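Local coordinates for extracellular solute-binding protein, family 1 (Bifidobacterium longum subsp. infantis, PDB 6FTH) that probably captures human milk oligosaccharides outside the cell and delivers them to an ABC transporter for uptake, at residues K36-D41 / N400-A406; N45-A49 / Q368-S373; A237-V242 / W510-D515. All coordinates share one frame; numbering follows the deposited sequence.

Interactions 1 and 2 form one continuous patch, their centres 10 Å apart: both tie the start of the chain, just after strand 29-36, to segments that follow more than 300 residues later. Gln369 O, in interaction 2, lies 2.8 Å from Leu405 N and 3.0 Å from Ala406 N of interaction 1, probably accepting a hydrogen bond from each, and Met46 CE packs 3.2 Å from Asp41 O. Interaction 3 stands apart on the opposite side of the chain's centre, about 39 Å from interaction 1 and 42 Å from interaction 2 between centres; there a beta-hairpin meets the last helix, 503-518. Its nearest atoms are about 25 Å from interaction 1 and about 26 Å from interaction 2.

Interaction 1 of 3, residues K36-D41 / N400-A406; sequences KRPATD and NLFPGLA
Two backbone hydrogen bonds tie Phe402 to Ala39 and Asp41, the residues flanking Thr40. Phe402 N donates to Ala39 O at 2.9 Å, and Asp41 N returns a bond of the same length to Phe402 O. Together they make a single beta bridge between two loops, with Thr40 and Phe402 as the bridged pair, while Thr40 OG1, bonded to Arg37 O, ties together the type II turn Arg37-Thr40. The second loop follows helix 390-398, which ends in a Schellman motif at Asn400. Such loop-to-loop bridging joins the chain after strand 29-36 to a much later part of this solute-binding protein. Among the apolar contacts, the Lys36 and Leu405 side chains cross at about a right angle, Lys36 CE 3.9 Å from Leu405 CD2; the lysine chain is bent at every torsion from chi2 on, and NZ reaches Asp41 O and forms a salt bridge with Glu64. The extended Arg37 lays CD 3.8 Å from Ala406 CB, with NE turned to Asp407. A methyl group packs against a carboxylate where Leu401 CD2 lies 3.7 Å from Asp41 OD1, which also accepts from Asn45. Water adds two bridges: one links Arg37 N to Leu405 O, the other Asp41 OD2 to Leu401 O.

Interaction 2 of 3, residues N45-A49 / Q368-S373; sequences NMQWA and QQFLGS
Trp48 lays its six-membered ring against Gln369, whose CG sits over one face at 3.9 Å from the ring centroid and 20° off the normal, a CH-pi contact. The glutamine chain runs across the indole at about a right angle, and its amide continues past the ring to Ser410 O and Tyr365 O. Gln368 meets the tryptophan nearer its root: the two side chains slide past each other in opposite directions, with Gln368 CB 3.7 Å from Trp48 CB. The Gln368 amide, turned 59° from the indole plane, is bonded to Phe374 N through OE1 and to Lys364 O through NE2. Ala49 CB covers the opposite face of the indole, so the ring is sandwiched between its own helix and the neighbouring one. Trp48 takes a chi1 of 66°, with CG between the backbone N and the carbonyl carbon, which swings the indole toward helix 363-371, and its NE1 donates to Pro403 O.

Ser373 OG serves the backbone beside the ring. It accepts from Trp48 N at 3.0 Å with an N-H...O angle of 155°, and lies at the indole edge, 3.2 Å from Trp48 CD1. This grips the amide of Trp48, two residues after the N-cap Met46 of helix 47-56. Gly372, with positive phi, ends helix 363-371 and turns the chain toward Ser373. With an alanine at Trp48, Gln369 CG would probably face a gap and Pro403 O would lose its indole donor. The contact packs the N-terminal end of helix 47-56 against the C-terminal end of helix 363-371, with the loop after helix 390-398 reaching both through Pro403 and Leu405.

Interaction 3 of 3, residues A237-V242 / W510-D515; sequences AKNGVV and WQKWYD
Gln511 grips the tip of a beta-hairpin with both ends of its amide. The hairpin, strands 235-238 and 241-244 joined by a type I' turn from Lys238 to Val241, rests here on helix 503-518, the last helix of the chain. NE2 donates to Gly240 O at 3.1 Å, nearly straight at 167° and with the oxygen close to the amide plane. OE1 accepts from Val242 N at 2.8 Å, the donor standing above the carbonyl plane instead of on a lone pair. The side chain gets there by folding at chi2 (80°), which turns the amide from the helix toward the strand.

Beside this polar clasp, Val242 points its two methyl groups at different helix residues. CG2 lies over one face of the Tyr514 ring, 4.2 Å from its centroid, in a CH-pi contact; CG1 packs 3.8 Å from Trp510 CB. Tyr514 extends along the hairpin past Ala237 CB, and its OH comes 3.3 Å from Gly240 CA. The turn at Gly240 has positive phi, a conformation that favours glycine.

A second shell fixes these groups. NE2 of Gln511 also donates to Asp515 OD1 one helical turn on, which limits rotation of the amide; Lys519 NZ in turn pairs with that carboxylate and bonds Gly240 O. Tyr514 OH is bonded to Val445 O, while Gly240 is joined through its backbone to Lys446, so the 445-447 region meets the hairpin as well as the helix. Trp510 turns its indole away from Val242 to meet the Phe235 ring. A water also donates to Gln511 OE1 at 2.7 Å and to Val242 O.

Interaction 1 of 3, residues K36-D41 / N400-A406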
# COMPACT_ATOMS: atom_id res chain seq x y z
N LYS A 36 -6.91 -12.10 -10.31
CA LYS A 36 -5.99 -12.97 -9.60
C LYS A 36 -4.63 -12.33 -9.33
O LYS A 36 -4.05 -11.64 -10.18
CB LYS A 36 -5.76 -14.25 -10.41
CG LYS A 36 -6.99 -15.14 -10.60
CD LYS A 36 -7.48 -15.86 -9.32
CE LYS A 36 -6.49 -16.88 -8.78
NZ LYS A 36 -6.07 -17.83 -9.88
N ARG A 37 -4.11 -12.60 -8.14
CA ARG A 37 -2.72 -12.29 -7.84
C ARG A 37 -1.81 -13.13 -8.72
O ARG A 37 -2.13 -14.28 -9.05
CB ARG A 37 -2.44 -12.68 -6.39
CG ARG A 37 -1.11 -12.25 -5.84
CD ARG A 37 -0.90 -12.97 -4.54
NE ARG A 37 0.29 -12.56 -3.83
CZ ARG A 37 1.52 -13.02 -4.07
NH1 ARG A 37 1.74 -13.90 -5.04
NH2 ARG A 37 2.54 -12.60 -3.33
N PRO A 38 -0.65 -12.60 -9.10
CA PRO A 38 0.35 -13.47 -9.73
C PRO A 38 0.71 -14.63 -8.81
O PRO A 38 0.56 -14.57 -7.59
CB PRO A 38 1.55 -12.54 -9.94
CG PRO A 38 0.96 -11.18 -10.04
CD PRO A 38 -0.23 -11.19 -9.09
N ALA A 39 1.16 -15.72 -9.43
CA ALA A 39 1.74 -16.88 -8.74
C ALA A 39 0.70 -17.78 -8.10
O ALA A 39 1.08 -18.69 -7.33
CB ALA A 39 2.78 -16.50 -7.69
N THR A 40 -0.58 -17.58 -8.38
CA THR A 40 -1.66 -18.41 -7.86
C THR A 40 -2.05 -19.49 -8.85
O THR A 40 -1.99 -19.29 -10.08
CB THR A 40 -2.86 -17.53 -7.50
OG1 THR A 40 -3.24 -16.72 -8.63
CG2 THR A 40 -2.56 -16.63 -6.33
N ASP A 41 -2.41 -20.66 -8.32
CA ASP A 41 -3.03 -21.73 -9.10
C ASP A 41 -4.40 -21.27 -9.56
O ASP A 41 -4.94 -20.23 -9.15
CB ASP A 41 -3.16 -22.99 -8.23
CG ASP A 41 -3.27 -24.28 -9.05
OD1 ASP A 41 -3.46 -24.23 -10.28
OD2 ASP A 41 -3.15 -25.36 -8.43
N ASN A 400 4.46 -21.01 -8.88
CA ASN A 400 3.30 -20.29 -9.42
C ASN A 400 2.01 -21.08 -9.25
O ASN A 400 1.09 -21.00 -10.07
CB ASN A 400 3.54 -19.86 -10.87
CG ASN A 400 4.60 -18.78 -10.97
OD1 ASN A 400 4.58 -17.81 -10.23
ND2 ASN A 400 5.56 -18.98 -11.86
N LEU A 401 1.93 -21.83 -8.15
CA LEU A 401 0.80 -22.70 -7.88
C LEU A 401 0.27 -22.46 -6.47
O LEU A 401 -0.17 -23.39 -5.79
CB LEU A 401 1.19 -24.17 -8.06
CG LEU A 401 1.50 -24.57 -9.50
CD1 LEU A 401 2.17 -25.96 -9.52
CD2 LEU A 401 0.24 -24.56 -10.32
N PHE A 402 0.26 -21.20 -6.03
CA PHE A 402 -0.24 -20.93 -4.69
C PHE A 402 -1.70 -21.35 -4.60
O PHE A 402 -2.51 -20.92 -5.44
CB PHE A 402 -0.08 -19.47 -4.29
CG PHE A 402 -0.32 -19.25 -2.82
CD1 PHE A 402 0.63 -19.66 -1.89
CD2 PHE A 402 -1.49 -18.68 -2.37
CE1 PHE A 402 0.42 -19.48 -0.53
CE2 PHE A 402 -1.71 -18.51 -0.99
CZ PHE A 402 -0.75 -18.92 -0.08
N PRO A 403 -2.10 -22.17 -3.59
CA PRO A 403 -3.47 -22.70 -3.54
C PRO A 403 -4.44 -21.81 -2.78
O PRO A 403 -5.33 -22.29 -2.07
CB PRO A 403 -3.28 -24.04 -2.83
CG PRO A 403 -2.21 -23.71 -1.81
CD PRO A 403 -1.25 -22.79 -2.56
N GLY A 404 -4.31 -20.52 -3.00
CA GLY A 404 -5.24 -19.55 -2.47
C GLY A 404 -5.11 -18.24 -3.20
O GLY A 404 -4.41 -18.13 -4.20
N LEU A 405 -5.82 -17.24 -2.69
CA LEU A 405 -5.77 -15.91 -3.27
C LEU A 405 -4.77 -15.00 -2.58
O LEU A 405 -4.44 -13.94 -3.12
CB LEU A 405 -7.17 -15.29 -3.19
CG LEU A 405 -8.31 -16.13 -3.79
CD1 LEU A 405 -9.63 -15.43 -3.73
CD2 LEU A 405 -8.00 -16.49 -5.24
N ALA A 406 -4.27 -15.40 -1.42
CA ALA A 406 -3.23 -14.66 -0.65
C ALA A 406 -3.74 -13.26 -0.32
O ALA A 406 -4.93 -13.11 0.02
CB ALA A 406 -1.90 -14.73 -1.36
O HOH W 1 -5.60 -13.89 -5.96
O HOH W 2 -2.74 -25.33 -5.80

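Interaction 2 of 3, residues N45-A49 / Q368-S373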
# COMPACT_ATOMS: atom_id res chain seq x y z
N ASN A 45 -8.69 -25.50 -9.09
CA ASN A 45 -7.76 -26.47 -8.52
C ASN A 45 -7.63 -26.38 -7.01
O ASN A 45 -6.88 -27.17 -6.43
CB ASN A 45 -6.36 -26.31 -9.14
CG ASN A 45 -6.30 -26.81 -10.57
OD1 ASN A 45 -7.17 -27.57 -11.00
ND2 ASN A 45 -5.30 -26.36 -11.31
N MET A 46 -8.33 -25.46 -6.35
CA MET A 46 -8.18 -25.26 -4.91
C MET A 46 -9.29 -25.97 -4.15
O MET A 46 -10.47 -25.73 -4.42
CB MET A 46 -8.21 -23.77 -4.59
CG MET A 46 -7.07 -23.00 -5.25
SD MET A 46 -7.29 -21.22 -5.03
CE MET A 46 -6.04 -20.56 -6.14
N GLN A 47 -8.91 -26.83 -3.20
CA GLN A 47 -9.89 -27.58 -2.43
C GLN A 47 -10.89 -26.67 -1.72
O GLN A 47 -12.10 -26.92 -1.74
CB GLN A 47 -9.20 -28.50 -1.43
CG GLN A 47 -10.16 -29.35 -0.61
CD GLN A 47 -10.90 -30.34 -1.47
OE1 GLN A 47 -10.28 -31.12 -2.20
NE2 GLN A 47 -12.22 -30.31 -1.43
N TRP A 48 -10.40 -25.60 -1.08
CA TRP A 48 -11.32 -24.73 -0.35
C TRP A 48 -12.38 -24.16 -1.27
O TRP A 48 -13.51 -23.92 -0.83
CB TRP A 48 -10.56 -23.61 0.37
CG TRP A 48 -9.87 -22.61 -0.53
CD1 TRP A 48 -8.55 -22.60 -0.85
CD2 TRP A 48 -10.46 -21.50 -1.22
NE1 TRP A 48 -8.28 -21.57 -1.70
CE2 TRP A 48 -9.43 -20.87 -1.94
CE3 TRP A 48 -11.76 -20.98 -1.28
CZ2 TRP A 48 -9.66 -19.74 -2.74
CZ3 TRP A 48 -11.99 -19.86 -2.07
CH2 TRP A 48 -10.94 -19.27 -2.80
N ALA A 49 -12.05 -23.94 -2.55
CA ALA A 49 -13.03 -23.38 -3.47
C ALA A 49 -14.10 -24.40 -3.84
O ALA A 49 -15.26 -24.04 -4.08
CB ALA A 49 -12.34 -22.85 -4.73
N GLN A 368 -8.53 -19.90 4.61
CA GLN A 368 -8.13 -20.74 3.49
C GLN A 368 -7.86 -19.92 2.22
O GLN A 368 -6.94 -20.24 1.46
CB GLN A 368 -9.15 -21.85 3.24
CG GLN A 368 -9.14 -22.91 4.34
CD GLN A 368 -10.05 -24.07 3.98
OE1 GLN A 368 -9.57 -25.10 3.47
NE2 GLN A 368 -11.35 -23.90 4.20
N GLN A 369 -8.60 -18.84 1.99
CA GLN A 369 -8.21 -17.99 0.86
C GLN A 369 -6.83 -17.40 1.07
O GLN A 369 -6.03 -17.29 0.14
CB GLN A 369 -9.18 -16.83 0.69
CG GLN A 369 -10.56 -17.13 0.23
CD GLN A 369 -11.37 -15.87 0.24
OE1 GLN A 369 -11.18 -15.00 -0.61
NE2 GLN A 369 -12.19 -15.70 1.28
N PHE A 370 -6.56 -16.94 2.28
CA PHE A 370 -5.35 -16.18 2.54
C PHE A 370 -4.12 -17.10 2.54
O PHE A 370 -3.07 -16.73 2.02
CB PHE A 370 -5.52 -15.42 3.87
CG PHE A 370 -4.38 -14.51 4.23
CD1 PHE A 370 -3.99 -13.47 3.39
CD2 PHE A 370 -3.72 -14.66 5.43
CE1 PHE A 370 -2.92 -12.64 3.73
CE2 PHE A 370 -2.66 -13.83 5.79
CZ PHE A 370 -2.27 -12.82 4.94
N LEU A 371 -4.26 -18.30 3.13
CA LEU A 371 -3.15 -19.22 3.35
C LEU A 371 -3.26 -20.52 2.57
O LEU A 371 -2.37 -21.37 2.69
CB LEU A 371 -3.05 -19.56 4.85
CG LEU A 371 -2.87 -18.35 5.77
CD1 LEU A 371 -2.92 -18.75 7.24
CD2 LEU A 371 -1.59 -17.62 5.45
N GLY A 372 -4.32 -20.72 1.81
CA GLY A 372 -4.56 -21.95 1.08
C GLY A 372 -5.38 -22.95 1.88
O GLY A 372 -5.66 -22.78 3.07
N SER A 373 -5.77 -24.03 1.20
CA SER A 373 -6.66 -25.02 1.79
C SER A 373 -6.05 -25.67 3.03
O SER A 373 -4.84 -25.91 3.10
CB SER A 373 -6.95 -26.10 0.76
OG SER A 373 -7.49 -25.55 -0.44

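Interaction 3 of 3, residues A237-V242 / W510-D515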
# COMPACT_ATOMS: atom_id res chain seq x y z
N ALA A 237 -2.65 16.53 5.89
CA ALA A 237 -3.44 17.28 6.85
C ALA A 237 -2.61 17.55 8.09
O ALA A 237 -1.75 16.75 8.47
CB ALA A 237 -4.72 16.55 7.26
N LYS A 238 -2.88 18.68 8.73
CA LYS A 238 -2.30 18.97 10.03
C LYS A 238 -3.30 19.82 10.80
O LYS A 238 -3.83 20.78 10.25
CB LYS A 238 -0.98 19.74 9.87
CG LYS A 238 0.14 19.28 10.75
CD LYS A 238 1.34 20.22 10.66
CE LYS A 238 2.42 19.66 9.76
NZ LYS A 238 3.68 20.44 9.96
N ASN A 239 -3.59 19.43 12.04
CA ASN A 239 -4.52 20.19 12.87
C ASN A 239 -5.88 20.33 12.20
O ASN A 239 -6.57 21.34 12.37
CB ASN A 239 -3.98 21.59 13.18
CG ASN A 239 -2.56 21.58 13.64
OD1 ASN A 239 -1.67 22.16 12.99
ND2 ASN A 239 -2.33 20.91 14.73
N GLY A 240 -6.31 19.33 11.44
CA GLY A 240 -7.61 19.33 10.78
C GLY A 240 -7.69 20.17 9.52
O GLY A 240 -8.79 20.37 8.99
N VAL A 241 -6.55 20.66 9.03
CA VAL A 241 -6.47 21.52 7.86
C VAL A 241 -5.74 20.75 6.77
O VAL A 241 -4.61 20.29 6.97
CB VAL A 241 -5.74 22.84 8.18
CG1 VAL A 241 -5.69 23.75 6.97
CG2 VAL A 241 -6.38 23.54 9.39
N VAL A 242 -6.38 20.62 5.61
CA VAL A 242 -5.79 19.94 4.47
C VAL A 242 -4.97 20.93 3.66
O VAL A 242 -5.41 22.06 3.39
CB VAL A 242 -6.89 19.30 3.61
CG1 VAL A 242 -6.29 18.80 2.30
CG2 VAL A 242 -7.56 18.14 4.37
N TRP A 510 -10.40 18.32 -1.26
CA TRP A 510 -9.99 17.38 -0.24
C TRP A 510 -10.38 17.88 1.15
O TRP A 510 -10.80 17.09 2.00
CB TRP A 510 -8.49 17.07 -0.32
CG TRP A 510 -8.19 16.00 -1.31
CD1 TRP A 510 -7.51 16.13 -2.48
CD2 TRP A 510 -8.56 14.61 -1.20
NE1 TRP A 510 -7.43 14.90 -3.11
CE2 TRP A 510 -8.09 13.96 -2.35
CE3 TRP A 510 -9.27 13.86 -0.25
CZ2 TRP A 510 -8.26 12.60 -2.58
CZ3 TRP A 510 -9.46 12.50 -0.48
CH2 TRP A 510 -8.96 11.89 -1.64
N GLN A 511 -10.25 19.19 1.40
CA GLN A 511 -10.69 19.71 2.69
C GLN A 511 -12.17 19.43 2.92
O GLN A 511 -12.58 19.06 4.02
CB GLN A 511 -10.43 21.20 2.80
CG GLN A 511 -10.87 21.80 4.14
CD GLN A 511 -9.87 21.55 5.26
OE1 GLN A 511 -8.75 22.07 5.24
NE2 GLN A 511 -10.29 20.78 6.26
N LYS A 512 -12.98 19.65 1.89
CA LYS A 512 -14.42 19.45 2.03
C LYS A 512 -14.75 18.01 2.40
O LYS A 512 -15.51 17.76 3.33
CB LYS A 512 -15.12 19.82 0.72
CG LYS A 512 -16.62 19.60 0.76
CD LYS A 512 -17.30 20.03 -0.51
CE LYS A 512 -16.98 19.08 -1.62
NZ LYS A 512 -17.71 19.40 -2.90
N TRP A 513 -14.20 17.05 1.67
CA TRP A 513 -14.54 15.65 1.96
C TRP A 513 -13.91 15.19 3.26
O TRP A 513 -14.52 14.43 4.02
CB TRP A 513 -14.13 14.76 0.80
CG TRP A 513 -15.03 15.00 -0.38
CD1 TRP A 513 -14.73 15.69 -1.51
CD2 TRP A 513 -16.41 14.65 -0.47
NE1 TRP A 513 -15.84 15.78 -2.32
CE2 TRP A 513 -16.89 15.16 -1.70
CE3 TRP A 513 -17.30 13.96 0.37
CZ2 TRP A 513 -18.20 14.97 -2.12
CZ3 TRP A 513 -18.61 13.78 -0.06
CH2 TRP A 513 -19.05 14.28 -1.29
N TYR A 514 -12.70 15.66 3.55
CA TYR A 514 -12.11 15.39 4.86
C TYR A 514 -13.04 15.86 5.97
O TYR A 514 -13.28 15.14 6.95
CB TYR A 514 -10.76 16.08 4.92
CG TYR A 514 -10.11 16.07 6.26
CD1 TYR A 514 -9.30 15.00 6.68
CD2 TYR A 514 -10.25 17.14 7.11
CE1 TYR A 514 -8.68 15.01 7.92
CE2 TYR A 514 -9.63 17.17 8.34
CZ TYR A 514 -8.84 16.09 8.75
OH TYR A 514 -8.23 16.14 10.00
N ASP A 515 -13.58 17.06 5.84
CA ASP A 515 -14.50 17.59 6.86
C ASP A 515 -15.77 16.75 6.94
O ASP A 515 -16.22 16.40 8.04
CB ASP A 515 -14.84 19.05 6.54
CG ASP A 515 -13.68 19.99 6.77
OD1 ASP A 515 -12.68 19.59 7.41
OD2 ASP A 515 -13.77 21.14 6.31
O HOH W 3 -7.60 23.78 3.48